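Local coordinates for putative secreted protein (Streptomyces coelicolor A3, PDB 2QF9) that is of unknown function but is a putative secreted protein of the DUF305 family, in the ferritin clan, built here as a dimer of helical bundles, at residues 13-18 and 73-78; 21-26 and 121-126; 32-35 and 39-42; 115-120 and 162-167. All coordinates share one frame; numbering follows the deposited sequence. Where two conformers were deposited one is given.

Interaction 1 (13-18 and 73-78); sequences ARDMSV and PPMTWM
Asp15 OD2 on helix segment 13-18 is gripped by two N-H groups of the 73-78 loop. Trp77 NE1 donates over 2.7 Å to Asp15 OD2, and the backbone Met75 N over 2.8 Å to the same oxygen. The two donors arrive from opposite faces of the carboxylate plane: the indole stands 40° above it, while the amide comes on the syn side, bent 30° out of plane. Relative to the indole, Asp15 OD2 lies almost exactly in the ring plane, at the edge, although the indole bond is not straight, with an angle of 137° at its hydrogen. The other carboxylate oxygen faces backbone carbon, Asp15 OD1 lying 3.7 Å from Pro74 CA. The loop is shaped to present its amide. Pro73 to Thr76 form a type II beta turn, closed on Pro73 O by both Thr76 N and Thr76 OG1, and Met75 sits at its third position with a positive phi. The indole is placed with Trp77 CG between the backbone N and the carbonyl carbon, and carries Met78 CG over one face. Were Asp15 replaced by an alanine, the Met75 amide and the indole N-H would probably lose their shared acceptor, and the loop would be held less firmly against the helix. The contact thus ties the long connection after helix 37-63 back onto helix 8-31, beside helix 109-137, whose Met130 packs on both Asp15 and Met75, while Ser17 packs on Met57 and Ile58 of helix 37-63.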
loop_
_atom_site.group_PDB
_atom_site.type_symbol
_atom_site.label_atom_id
_atom_site.label_comp_id
_atom_site.label_asym_id
_atom_site.label_seq_id
_atom_site.Cartn_x
_atom_site.Cartn_y
_atom_site.Cartn_z
ATOM N N ALA A 13 16.145 -1.267 -3.997
ATOM C CA ALA A 13 14.873 -1.917 -3.647
ATOM C C ALA A 13 14.711 -2.103 -2.137
ATOM O O ALA A 13 13.637 -1.795 -1.590
ATOM C CB ALA A 13 14.709 -3.254 -4.383
ATOM N N ARG A 14 15.762 -2.569 -1.454
ATOM C CA ARG A 14 15.724 -2.751 0.006
ATOM C C ARG A 14 15.550 -1.416 0.733
ATOM O O ARG A 14 14.644 -1.248 1.583
ATOM C CB ARG A 14 17.007 -3.431 0.505
ATOM C CG ARG A 14 17.069 -4.919 0.248
ATOM C CD ARG A 14 18.335 -5.535 0.830
ATOM N NE ARG A 14 18.438 -6.940 0.449
ATOM C CZ ARG A 14 19.302 -7.446 -0.432
ATOM N NH1 ARG A 14 19.270 -8.743 -0.700
ATOM N NH2 ARG A 14 20.206 -6.677 -1.023
ATOM N N ASP A 15 16.416 -0.464 0.393
ATOM C CA ASP A 15 16.508 0.816 1.101
ATOM C C ASP A 15 15.289 1.679 0.827
ATOM O O ASP A 15 14.682 2.222 1.759
ATOM C CB ASP A 15 17.781 1.563 0.695
ATOM C CG ASP A 15 19.067 0.907 1.232
ATOM O OD1 ASP A 15 19.008 -0.044 2.036
ATOM O OD2 ASP A 15 20.144 1.395 0.855
HETATM N N MSE A 16 14.900 1.786 -0.440
HETATM C CA MSE A 16 13.755 2.623 -0.752
HETATM C C MSE A 16 12.468 1.998 -0.196
HETATM O O MSE A 16 11.537 2.726 0.152
HETATM C CB MSE A 16 13.673 2.933 -2.259
HETATM C CG MSE A 16 12.650 3.974 -2.596
HETATM SE SE MSE A 16 12.996 5.734 -1.748
HETATM C CE MSE A 16 14.065 6.423 -3.170
ATOM N N SER A 17 12.403 0.663 -0.085
ATOM C CA SER A 17 11.218 0.047 0.539
ATOM C C SER A 17 11.043 0.480 2.010
ATOM O O SER A 17 9.927 0.814 2.446
ATOM C CB SER A 17 11.251 -1.477 0.410
ATOM O OG SER A 17 11.002 -1.825 -0.941
ATOM N N VAL A 18 12.144 0.481 2.763
ATOM C CA VAL A 18 12.116 0.961 4.150
ATOM C C VAL A 18 11.749 2.459 4.202
ATOM O O VAL A 18 10.977 2.887 5.057
ATOM C CB VAL A 18 13.457 0.676 4.866
ATOM C CG1 VAL A 18 13.465 1.292 6.265
ATOM C CG2 VAL A 18 13.715 -0.835 4.957
ATOM N N PRO A 73 25.031 -1.951 5.775
ATOM C CA PRO A 73 24.396 -0.684 6.112
ATOM C C PRO A 73 23.628 -0.118 4.909
ATOM O O PRO A 73 24.059 -0.294 3.758
ATOM C CB PRO A 73 25.585 0.223 6.451
ATOM C CG PRO A 73 26.645 -0.707 6.894
ATOM C CD PRO A 73 26.474 -1.944 6.076
ATOM N N PRO A 74 22.477 0.531 5.166
ATOM C CA PRO A 74 21.775 1.259 4.116
ATOM C C PRO A 74 22.727 2.175 3.355
ATOM O O PRO A 74 23.654 2.749 3.950
ATOM C CB PRO A 74 20.748 2.089 4.893
ATOM C CG PRO A 74 20.456 1.268 6.093
ATOM C CD PRO A 74 21.767 0.602 6.458
HETATM N N MSE A 75 22.501 2.269 2.045
HETATM C CA MSE A 75 23.213 3.183 1.143
HETATM C C MSE A 75 24.610 2.682 0.772
HETATM O O MSE A 75 25.355 3.376 0.085
HETATM C CB MSE A 75 23.271 4.602 1.735
HETATM C CG MSE A 75 21.889 5.123 2.145
HETATM SE SE MSE A 75 20.792 5.316 0.546
HETATM C CE MSE A 75 21.525 7.052 0.031
ATOM N N THR A 76 24.964 1.473 1.217
ATOM C CA THR A 76 26.269 0.887 0.832
ATOM C C THR A 76 26.392 0.822 -0.696
ATOM O O THR A 76 27.456 1.099 -1.257
ATOM C CB THR A 76 26.501 -0.493 1.486
ATOM O OG1 THR A 76 26.567 -0.331 2.909
ATOM C CG2 THR A 76 27.821 -1.129 1.010
ATOM N N TRP A 77 25.279 0.499 -1.359
ATOM C CA TRP A 77 25.204 0.392 -2.823
ATOM C C TRP A 77 25.475 1.727 -3.536
ATOM O O TRP A 77 25.777 1.750 -4.735
ATOM C CB TRP A 77 23.837 -0.196 -3.241
ATOM C CG TRP A 77 22.681 0.714 -2.876
ATOM C CD1 TRP A 77 22.005 0.746 -1.684
ATOM C CD2 TRP A 77 22.102 1.748 -3.696
ATOM N NE1 TRP A 77 21.026 1.723 -1.719
ATOM C CE2 TRP A 77 21.066 2.354 -2.938
ATOM C CE3 TRP A 77 22.344 2.210 -5.004
ATOM C CZ2 TRP A 77 20.279 3.408 -3.441
ATOM C CZ3 TRP A 77 21.558 3.267 -5.513
ATOM C CH2 TRP A 77 20.527 3.842 -4.726
HETATM N N MSE A 78 25.345 2.830 -2.800
HETATM C CA MSE A 78 25.725 4.154 -3.291
HETATM C C MSE A 78 27.124 4.600 -2.843
HETATM O O MSE A 78 27.533 5.728 -3.121
HETATM C CB MSE A 78 24.692 5.196 -2.864
HETATM C CG MSE A 78 23.629 5.403 -3.901
HETATM SE SE MSE A 78 22.310 6.702 -3.298
HETATM C CE MSE A 78 23.148 8.333 -3.915
#

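Interaction 2 (21-26 and 121-126); sequences QQAVEM and TEHHRG
His123 reaches from helix 109-137 to helix 8-31 and meets Gln22, Ala23 and Met26 there, in the interior of an antiparallel helical bundle consistent with the family's place in the ferritin clan. The two short segments run at 164° to each other with their axes 11.2 Å apart, a wide spacing that the imidazole largely bridges by itself. Its CG is anti to the backbone N (chi1 -155°), which carries the ring out toward the facing helix. The tight side is apolar. Selenomethionine Met26 lays its methyl over one face of the imidazole in a CH-pi contact, with CE 4.2 Å from the centroid of the His123 ring and displaced toward the rim; Met26 has two conformers, and this holds for one of them. Met26 also packs on Tyr116, Leu119 and Met120 of the same partner helix, so this end of the contact is well buried.

The looser side is that of Gln22, which is partly exposed. Its chain is extended beyond CG and carries the amide to the edge of the imidazole, the two planes turned 47° apart. Gln22 OE1 lies 3.2 Å from His123 NE2, but its clear hydrogen bond is with the backbone N of Ala96, which ties the amide to the chain ahead of helix 98-106. His19, one turn earlier on helix 8-31, also brings its ring against that of His123. Ala23 CB approaches the imidazole obliquely, 3.8 Å from His123 CE1.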
loop_
_atom_site.group_PDB
_atom_site.type_symbol
_atom_site.label_atom_id
_atom_site.label_comp_id
_atom_site.label_asym_id
_atom_site.label_seq_id
_atom_site.Cartn_x
_atom_site.Cartn_y
_atom_site.Cartn_z
ATOM N N GLN A 21 8.044 2.847 3.482
ATOM C CA GLN A 21 7.300 2.395 4.654
ATOM C C GLN A 21 7.066 3.535 5.663
ATOM O O GLN A 21 5.961 3.682 6.209
ATOM C CB GLN A 21 8.054 1.255 5.341
ATOM C CG GLN A 21 7.325 0.677 6.533
ATOM C CD GLN A 21 8.074 -0.502 7.126
ATOM O OE1 GLN A 21 9.209 -0.366 7.611
ATOM N NE2 GLN A 21 7.440 -1.680 7.090
ATOM N N GLN A 22 8.112 4.321 5.923
ATOM C CA GLN A 22 7.954 5.428 6.862
ATOM C C GLN A 22 7.016 6.529 6.339
ATOM O O GLN A 22 6.243 7.101 7.118
ATOM C CB GLN A 22 9.304 6.001 7.267
ATOM C CG GLN A 22 9.156 6.891 8.514
ATOM C CD GLN A 22 10.412 7.632 8.875
ATOM O OE1 GLN A 22 10.933 8.430 8.093
ATOM N NE2 GLN A 22 10.906 7.376 10.081
ATOM N N ALA A 23 7.086 6.829 5.039
ATOM C CA ALA A 23 6.170 7.826 4.455
ATOM C C ALA A 23 4.713 7.377 4.636
ATOM O O ALA A 23 3.831 8.174 5.007
ATOM C CB ALA A 23 6.449 8.040 2.996
ATOM N N VAL A 24 4.453 6.110 4.332
ATOM C CA VAL A 24 3.125 5.539 4.528
ATOM C C VAL A 24 2.663 5.722 5.994
ATOM O O VAL A 24 1.552 6.200 6.247
ATOM C CB VAL A 24 3.085 4.042 4.079
ATOM C CG1 VAL A 24 1.708 3.429 4.394
ATOM C CG2 VAL A 24 3.438 3.945 2.571
ATOM N N GLU A 25 3.517 5.349 6.945
ATOM C CA GLU A 25 3.224 5.494 8.376
ATOM C C GLU A 25 2.935 6.959 8.748
ATOM O O GLU A 25 1.954 7.244 9.451
ATOM C CB GLU A 25 4.382 4.917 9.212
ATOM C CG GLU A 25 4.273 5.127 10.719
ATOM C CD GLU A 25 3.089 4.398 11.387
ATOM O OE1 GLU A 25 2.277 3.743 10.688
ATOM O OE2 GLU A 25 2.979 4.502 12.636
HETATM N N MSE A 26 3.784 7.885 8.289
HETATM C CA MSE A 26 3.533 9.304 8.520
HETATM C C MSE A 26 2.162 9.741 8.013
HETATM O O MSE A 26 1.471 10.535 8.659
HETATM C CB MSE A 26 4.595 10.144 7.838
HETATM C CG MSE A 26 5.730 10.490 8.720
HETATM SE SE MSE A 26 6.519 12.084 7.964
HETATM C CE MSE A 26 7.036 11.378 6.241
ATOM N N THR A 121 8.585 16.983 3.485
ATOM C CA THR A 121 9.466 17.730 2.593
ATOM C C THR A 121 10.905 17.183 2.704
ATOM O O THR A 121 11.560 16.848 1.688
ATOM C CB THR A 121 9.383 19.270 2.843
ATOM O OG1 THR A 121 8.096 19.741 2.425
ATOM C CG2 THR A 121 10.468 20.020 2.065
ATOM N N GLU A 122 11.372 17.037 3.939
ATOM C CA GLU A 122 12.700 16.485 4.180
ATOM C C GLU A 122 12.801 15.038 3.679
ATOM O O GLU A 122 13.810 14.634 3.083
ATOM C CB GLU A 122 13.030 16.584 5.662
ATOM C CG GLU A 122 14.397 16.057 6.049
ATOM C CD GLU A 122 15.565 16.777 5.382
ATOM O OE1 GLU A 122 15.380 17.804 4.675
ATOM O OE2 GLU A 122 16.691 16.291 5.573
ATOM N N HIS A 123 11.743 14.279 3.926
ATOM C CA HIS A 123 11.662 12.882 3.520
ATOM C C HIS A 123 11.781 12.759 1.993
ATOM O O HIS A 123 12.571 11.957 1.498
ATOM C CB HIS A 123 10.355 12.288 4.016
ATOM C CG HIS A 123 10.394 10.806 4.200
ATOM N ND1 HIS A 123 9.951 9.920 3.243
ATOM C CD2 HIS A 123 10.811 10.054 5.241
ATOM C CE1 HIS A 123 10.088 8.685 3.690
ATOM N NE2 HIS A 123 10.616 8.739 4.897
ATOM N N HIS A 124 11.001 13.568 1.275
ATOM C CA HIS A 124 11.062 13.650 -0.188
ATOM C C HIS A 124 12.452 14.053 -0.691
ATOM O O HIS A 124 12.934 13.471 -1.668
ATOM C CB HIS A 124 10.016 14.634 -0.715
ATOM C CG HIS A 124 8.655 14.040 -0.913
ATOM N ND1 HIS A 124 8.202 12.925 -0.230
ATOM C CD2 HIS A 124 7.641 14.426 -1.725
ATOM C CE1 HIS A 124 6.974 12.641 -0.635
ATOM N NE2 HIS A 124 6.612 13.534 -1.543
ATOM N N ARG A 125 13.084 15.028 -0.027
ATOM C CA ARG A 125 14.433 15.457 -0.425
ATOM C C ARG A 125 15.428 14.292 -0.377
ATOM O O ARG A 125 16.183 14.084 -1.337
ATOM C CB ARG A 125 14.910 16.659 0.381
ATOM C CG ARG A 125 14.214 17.955 -0.005
ATOM C CD ARG A 125 14.997 19.184 0.500
ATOM N NE ARG A 125 14.198 20.417 0.485
ATOM C CZ ARG A 125 13.826 21.079 -0.611
ATOM N NH1 ARG A 125 14.158 20.638 -1.830
ATOM N NH2 ARG A 125 13.115 22.194 -0.488
ATOM N N GLY A 126 15.384 13.517 0.713
ATOM C CA GLY A 126 16.241 12.334 0.886
ATOM C C GLY A 126 15.930 11.293 -0.188
ATOM O O GLY A 126 16.834 10.690 -0.772
#

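Interaction 3 (32-35 and 39-42); sequences DRTD and VRRL
Thr34 and Asp35 pass alongside the beginning of helix 37-63, where Arg40 faces them. Thr34 is extended, with phi and psi of -143° and 155°, and the backbone then bends sharply at Asp35; segment 39-42 is already regular helix. The nearest pair of CA atoms is Asp35 CA and Arg40 CA, 7.2 Å apart, and no hydrogen bond joins the segments directly.

The Arg40 side chain fills the interval with its aliphatic part. Arg40 CD comes within 3.2 Å of the carbonyl oxygen Thr34 O. It also lies 3.8 Å from the backbone carbon Asp35 C, while farther back Arg40 CG is 4.3 Å from the methyl Thr34 CG2. A bend at chi3 (42°) turns the guanidinium away from the run of the chain, and NH1 is hydrogen-bonded to the carbonyl oxygen of Arg31. Thr34 is held from the other direction, its hydroxyl joined to Asp36 N and to Glu113 OE2 of helix 109-137. Within the subunit the nearby acids do not pair with Arg40: Asp32 OD1 lies 5.6 Å from Arg40 NH1, and Asp35 OD1 5.7 Å from Arg40 NE.

The charges are matched across the dimer instead. Arg40 NH2 forms a salt bridge with Asp32 OD1 of the second subunit, and Asp32 OD1 receives Arg40 NH1 of that second subunit in return. The same arginine therefore serves two purposes: its methylenes pack against the turn between two helices, while its guanidinium, beside a carbonyl and an opposing carboxylate, probably helps hold the subunits together by electrostatic attraction.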
loop_
_atom_site.group_PDB
_atom_site.type_symbol
_atom_site.label_atom_id
_atom_site.label_comp_id
_atom_site.label_asym_id
_atom_site.label_seq_id
_atom_site.Cartn_x
_atom_site.Cartn_y
_atom_site.Cartn_z
ATOM N N ASP A 32 -5.092 10.962 11.037
ATOM C CA ASP A 32 -5.809 10.805 12.295
ATOM C C ASP A 32 -5.723 12.049 13.203
ATOM O O ASP A 32 -6.400 12.116 14.237
ATOM C CB ASP A 32 -5.331 9.554 13.045
ATOM C CG ASP A 32 -6.022 8.272 12.569
ATOM O OD1 ASP A 32 -6.828 8.302 11.618
ATOM O OD2 ASP A 32 -5.743 7.223 13.163
ATOM N N ARG A 33 -4.915 13.029 12.802
ATOM C CA ARG A 33 -4.627 14.193 13.662
ATOM C C ARG A 33 -5.268 15.497 13.180
ATOM O O ARG A 33 -5.232 16.521 13.892
ATOM C CB ARG A 33 -3.109 14.428 13.789
ATOM C CG ARG A 33 -2.256 13.295 14.374
ATOM C CD ARG A 33 -2.839 12.682 15.637
ATOM N NE ARG A 33 -2.951 13.633 16.739
ATOM C CZ ARG A 33 -3.446 13.344 17.940
ATOM N NH1 ARG A 33 -3.866 12.114 18.221
ATOM N NH2 ARG A 33 -3.505 14.281 18.878
ATOM N N THR A 34 -5.805 15.475 11.971
ATOM C CA THR A 34 -6.442 16.644 11.397
ATOM C C THR A 34 -7.672 16.301 10.565
ATOM O O THR A 34 -7.779 15.185 10.042
ATOM C CB THR A 34 -5.439 17.496 10.571
ATOM O OG1 THR A 34 -6.091 18.694 10.130
ATOM C CG2 THR A 34 -4.892 16.691 9.346
ATOM N N ASP A 35 -8.580 17.277 10.444
ATOM C CA ASP A 35 -9.721 17.163 9.535
ATOM C C ASP A 35 -9.457 17.833 8.192
ATOM O O ASP A 35 -10.313 17.819 7.311
ATOM C CB ASP A 35 -10.998 17.753 10.167
ATOM C CG ASP A 35 -11.544 16.901 11.295
ATOM O OD1 ASP A 35 -11.440 15.656 11.229
ATOM O OD2 ASP A 35 -12.090 17.494 12.257
ATOM N N VAL A 39 -4.564 18.382 3.144
ATOM C CA VAL A 39 -3.481 17.568 3.732
ATOM C C VAL A 39 -3.896 16.099 3.832
ATOM O O VAL A 39 -3.099 15.210 3.509
ATOM C CB VAL A 39 -3.006 18.151 5.091
ATOM C CG1 VAL A 39 -2.056 17.190 5.814
ATOM C CG2 VAL A 39 -2.332 19.502 4.846
ATOM N N ARG A 40 -5.141 15.831 4.226
ATOM C CA ARG A 40 -5.611 14.435 4.234
ATOM C C ARG A 40 -5.551 13.789 2.853
ATOM O O ARG A 40 -5.170 12.606 2.749
ATOM C CB ARG A 40 -7.020 14.313 4.834
ATOM C CG ARG A 40 -7.021 14.413 6.366
ATOM C CD ARG A 40 -8.420 14.440 6.955
ATOM N NE ARG A 40 -9.356 13.494 6.327
ATOM C CZ ARG A 40 -9.486 12.217 6.681
ATOM N NH1 ARG A 40 -8.750 11.697 7.657
ATOM N NH2 ARG A 40 -10.364 11.459 6.067
ATOM N N ARG A 41 -5.889 14.560 1.809
ATOM C CA ARG A 41 -5.862 14.036 0.429
ATOM C C ARG A 41 -4.421 13.775 0.002
ATOM O O ARG A 41 -4.130 12.736 -0.596
ATOM C CB ARG A 41 -6.561 14.960 -0.577
ATOM C CG ARG A 41 -6.454 14.473 -2.019
ATOM C CD ARG A 41 -7.213 13.167 -2.239
ATOM N NE ARG A 41 -6.730 12.415 -3.404
ATOM C CZ ARG A 41 -7.381 11.413 -4.003
ATOM N NH1 ARG A 41 -8.588 11.022 -3.585
ATOM N NH2 ARG A 41 -6.823 10.797 -5.038
ATOM N N LEU A 42 -3.524 14.721 0.300
ATOM C CA LEU A 42 -2.120 14.538 -0.039
ATOM C C LEU A 42 -1.577 13.282 0.648
ATOM O O LEU A 42 -0.915 12.439 -0.003
ATOM C CB LEU A 42 -1.305 15.766 0.376
ATOM C CG LEU A 42 0.222 15.643 0.262
ATOM C CD1 LEU A 42 0.682 15.352 -1.199
ATOM C CD2 LEU A 42 0.893 16.881 0.873
#

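Interaction 4 (115-120 and 162-167); sequences YYLQLM and ADLLAE
Leu117 and Leu165 face each other where helices 109-137 and 141-167 pack as an antiparallel pair within the helical bundle. The short segments run at 149° to each other with axes 9.8 Å apart.

Most of the contact is apolar. Leu165 CD2 approaches Leu117 CB to 3.6 Å, the closest touch between the segments. Leu117, with CG beside the backbone N (chi1 -67°), sends its CD1 branch onward to the neighbouring leucine, where it lies 3.8 Å from Leu164 CB. The side chains of Leu117 and Leu164 cross at about a right angle. Helix 37-63 adds Leu42, which packs against both.

At the partly exposed margin the contact becomes mixed. The methylene Gln118 CG rests 3.8 Å from Leu165 CD2, so the glutamine offers carbon to the interface, while its NE2 is hydrogen-bonded to the carbonyl oxygen of Lys171. No polar bond crosses between the two segments. With an alanine at Leu165, the loss of the branched end would probably open a gap beside Leu117 CB and deprive Gln118 CG of its support. On the inner side, branch meets branch, with Leu117 CD2 4.1 Å from Leu164 CD1.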
loop_
_atom_site.group_PDB
_atom_site.type_symbol
_atom_site.label_atom_id
_atom_site.label_comp_id
_atom_site.label_asym_id
_atom_site.label_seq_id
_atom_site.Cartn_x
_atom_site.Cartn_y
_atom_site.Cartn_z
ATOM N N TYR A 115 3.655 20.189 10.657
ATOM C CA TYR A 115 4.757 19.300 11.055
ATOM C C TYR A 115 4.907 18.150 10.061
ATOM O O TYR A 115 6.020 17.809 9.677
ATOM C CB TYR A 115 4.558 18.780 12.473
ATOM C CG TYR A 115 5.855 18.261 13.074
ATOM C CD1 TYR A 115 6.921 19.138 13.318
ATOM C CD2 TYR A 115 6.017 16.922 13.400
ATOM C CE1 TYR A 115 8.118 18.678 13.867
ATOM C CE2 TYR A 115 7.204 16.451 13.941
ATOM C CZ TYR A 115 8.252 17.332 14.177
ATOM O OH TYR A 115 9.450 16.893 14.712
ATOM N N TYR A 116 3.778 17.605 9.610
ATOM C CA TYR A 116 3.750 16.568 8.570
ATOM C C TYR A 116 4.380 17.079 7.273
ATOM O O TYR A 116 5.220 16.408 6.667
ATOM C CB TYR A 116 2.297 16.148 8.319
ATOM C CG TYR A 116 2.119 15.240 7.137
ATOM C CD1 TYR A 116 2.459 13.875 7.214
ATOM C CD2 TYR A 116 1.633 15.744 5.912
ATOM C CE1 TYR A 116 2.293 13.032 6.119
ATOM C CE2 TYR A 116 1.470 14.914 4.809
ATOM C CZ TYR A 116 1.806 13.561 4.907
ATOM O OH TYR A 116 1.631 12.736 3.834
ATOM N N LEU A 117 3.952 18.260 6.839
ATOM C CA LEU A 117 4.493 18.864 5.631
ATOM C C LEU A 117 6.001 19.111 5.725
ATOM O O LEU A 117 6.718 18.931 4.756
ATOM C CB LEU A 117 3.738 20.145 5.280
ATOM C CG LEU A 117 2.279 19.917 4.854
ATOM C CD1 LEU A 117 1.533 21.236 4.955
ATOM C CD2 LEU A 117 2.170 19.305 3.442
ATOM N N GLN A 118 6.469 19.507 6.903
ATOM C CA GLN A 118 7.910 19.729 7.108
ATOM C C GLN A 118 8.685 18.411 7.063
ATOM O O GLN A 118 9.703 18.305 6.357
ATOM C CB GLN A 118 8.137 20.433 8.433
ATOM C CG GLN A 118 7.718 21.907 8.388
ATOM C CD GLN A 118 7.693 22.539 9.776
ATOM O OE1 GLN A 118 7.535 21.853 10.778
ATOM N NE2 GLN A 118 7.839 23.861 9.829
ATOM N N LEU A 119 8.191 17.414 7.802
ATOM C CA LEU A 119 8.821 16.091 7.790
ATOM C C LEU A 119 8.814 15.463 6.397
ATOM O O LEU A 119 9.814 14.891 5.963
ATOM C CB LEU A 119 8.140 15.140 8.758
ATOM C CG LEU A 119 8.286 15.399 10.258
ATOM C CD1 LEU A 119 7.438 14.391 11.039
ATOM C CD2 LEU A 119 9.767 15.360 10.725
HETATM N N MSE A 120 7.699 15.579 5.684
HETATM C CA MSE A 120 7.588 14.930 4.384
HETATM C C MSE A 120 8.450 15.666 3.340
HETATM O O MSE A 120 8.990 15.047 2.424
HETATM C CB MSE A 120 6.122 14.833 3.952
HETATM C CG MSE A 120 5.903 13.980 2.718
HETATM SE SE MSE A 120 6.396 12.085 2.945
HETATM C CE MSE A 120 4.767 11.479 3.833
ATOM N N ALA A 162 5.339 23.175 -0.331
ATOM C CA ALA A 162 5.853 24.504 -0.024
ATOM C C ALA A 162 4.703 25.520 -0.001
ATOM O O ALA A 162 4.620 26.355 0.892
ATOM C CB ALA A 162 6.950 24.894 -1.034
ATOM N N ASP A 163 3.810 25.416 -0.988
ATOM C CA ASP A 163 2.590 26.247 -1.030
ATOM C C ASP A 163 1.653 25.929 0.138
ATOM O O ASP A 163 1.144 26.847 0.773
ATOM C CB ASP A 163 1.848 26.042 -2.354
ATOM C CG ASP A 163 2.493 26.779 -3.520
ATOM O OD1 ASP A 163 3.359 27.649 -3.294
ATOM O OD2 ASP A 163 2.106 26.483 -4.672
ATOM N N LEU A 164 1.428 24.638 0.427
ATOM C CA LEU A 164 0.562 24.263 1.570
ATOM C C LEU A 164 1.129 24.825 2.895
ATOM O O LEU A 164 0.376 25.329 3.743
ATOM C CB LEU A 164 0.365 22.728 1.644
ATOM C CG LEU A 164 -0.433 22.129 0.470
ATOM C CD1 LEU A 164 -0.450 20.619 0.580
ATOM C CD2 LEU A 164 -1.898 22.657 0.369
ATOM N N LEU A 165 2.456 24.767 3.054
ATOM C CA LEU A 165 3.116 25.336 4.235
ATOM C C LEU A 165 2.879 26.847 4.349
ATOM O O LEU A 165 2.434 27.345 5.402
ATOM C CB LEU A 165 4.622 25.023 4.243
ATOM C CG LEU A 165 4.986 23.606 4.721
ATOM C CD1 LEU A 165 6.374 23.241 4.192
ATOM C CD2 LEU A 165 4.895 23.441 6.269
ATOM N N ALA A 166 3.195 27.576 3.274
ATOM C CA ALA A 166 2.990 29.041 3.279
ATOM C C ALA A 166 1.529 29.405 3.615
ATOM O O ALA A 166 1.254 30.301 4.438
ATOM C CB ALA A 166 3.398 29.630 1.966
ATOM N N GLU A 167 0.596 28.686 3.006
ATOM C CA GLU A 167 -0.831 28.939 3.242
ATOM C C GLU A 167 -1.243 28.679 4.693
ATOM O O GLU A 167 -2.237 29.243 5.177
ATOM C CB GLU A 167 -1.685 28.151 2.236
ATOM C CG GLU A 167 -1.650 28.828 0.858
ATOM C CD GLU A 167 -2.239 28.012 -0.287
ATOM O OE1 GLU A 167 -2.652 26.845 -0.107
ATOM O OE2 GLU A 167 -2.287 28.578 -1.401
#

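In the fold
Interactions 2 and 4 are the buried contacts, both between helices and both using helix 109-137; they meet where Met26 packs on Tyr116, Leu119 and Met120. Interaction 4 is leucine packing, whereas interaction 2, whose centre lies about 4 Å from the centre of the chain, brings a histidine into the bundle. Interactions 1 and 3 are only partly buried, join loops to helices, and lie on opposite sides of the chain centre, their own centres about 29 Å apart. Interaction 1 shares helix 8-31 with interaction 2 and relies on hydrogen bonds to a carboxylate; interaction 3 touches interaction 4 through Leu42 and Val39, and turns its charges toward the second subunit.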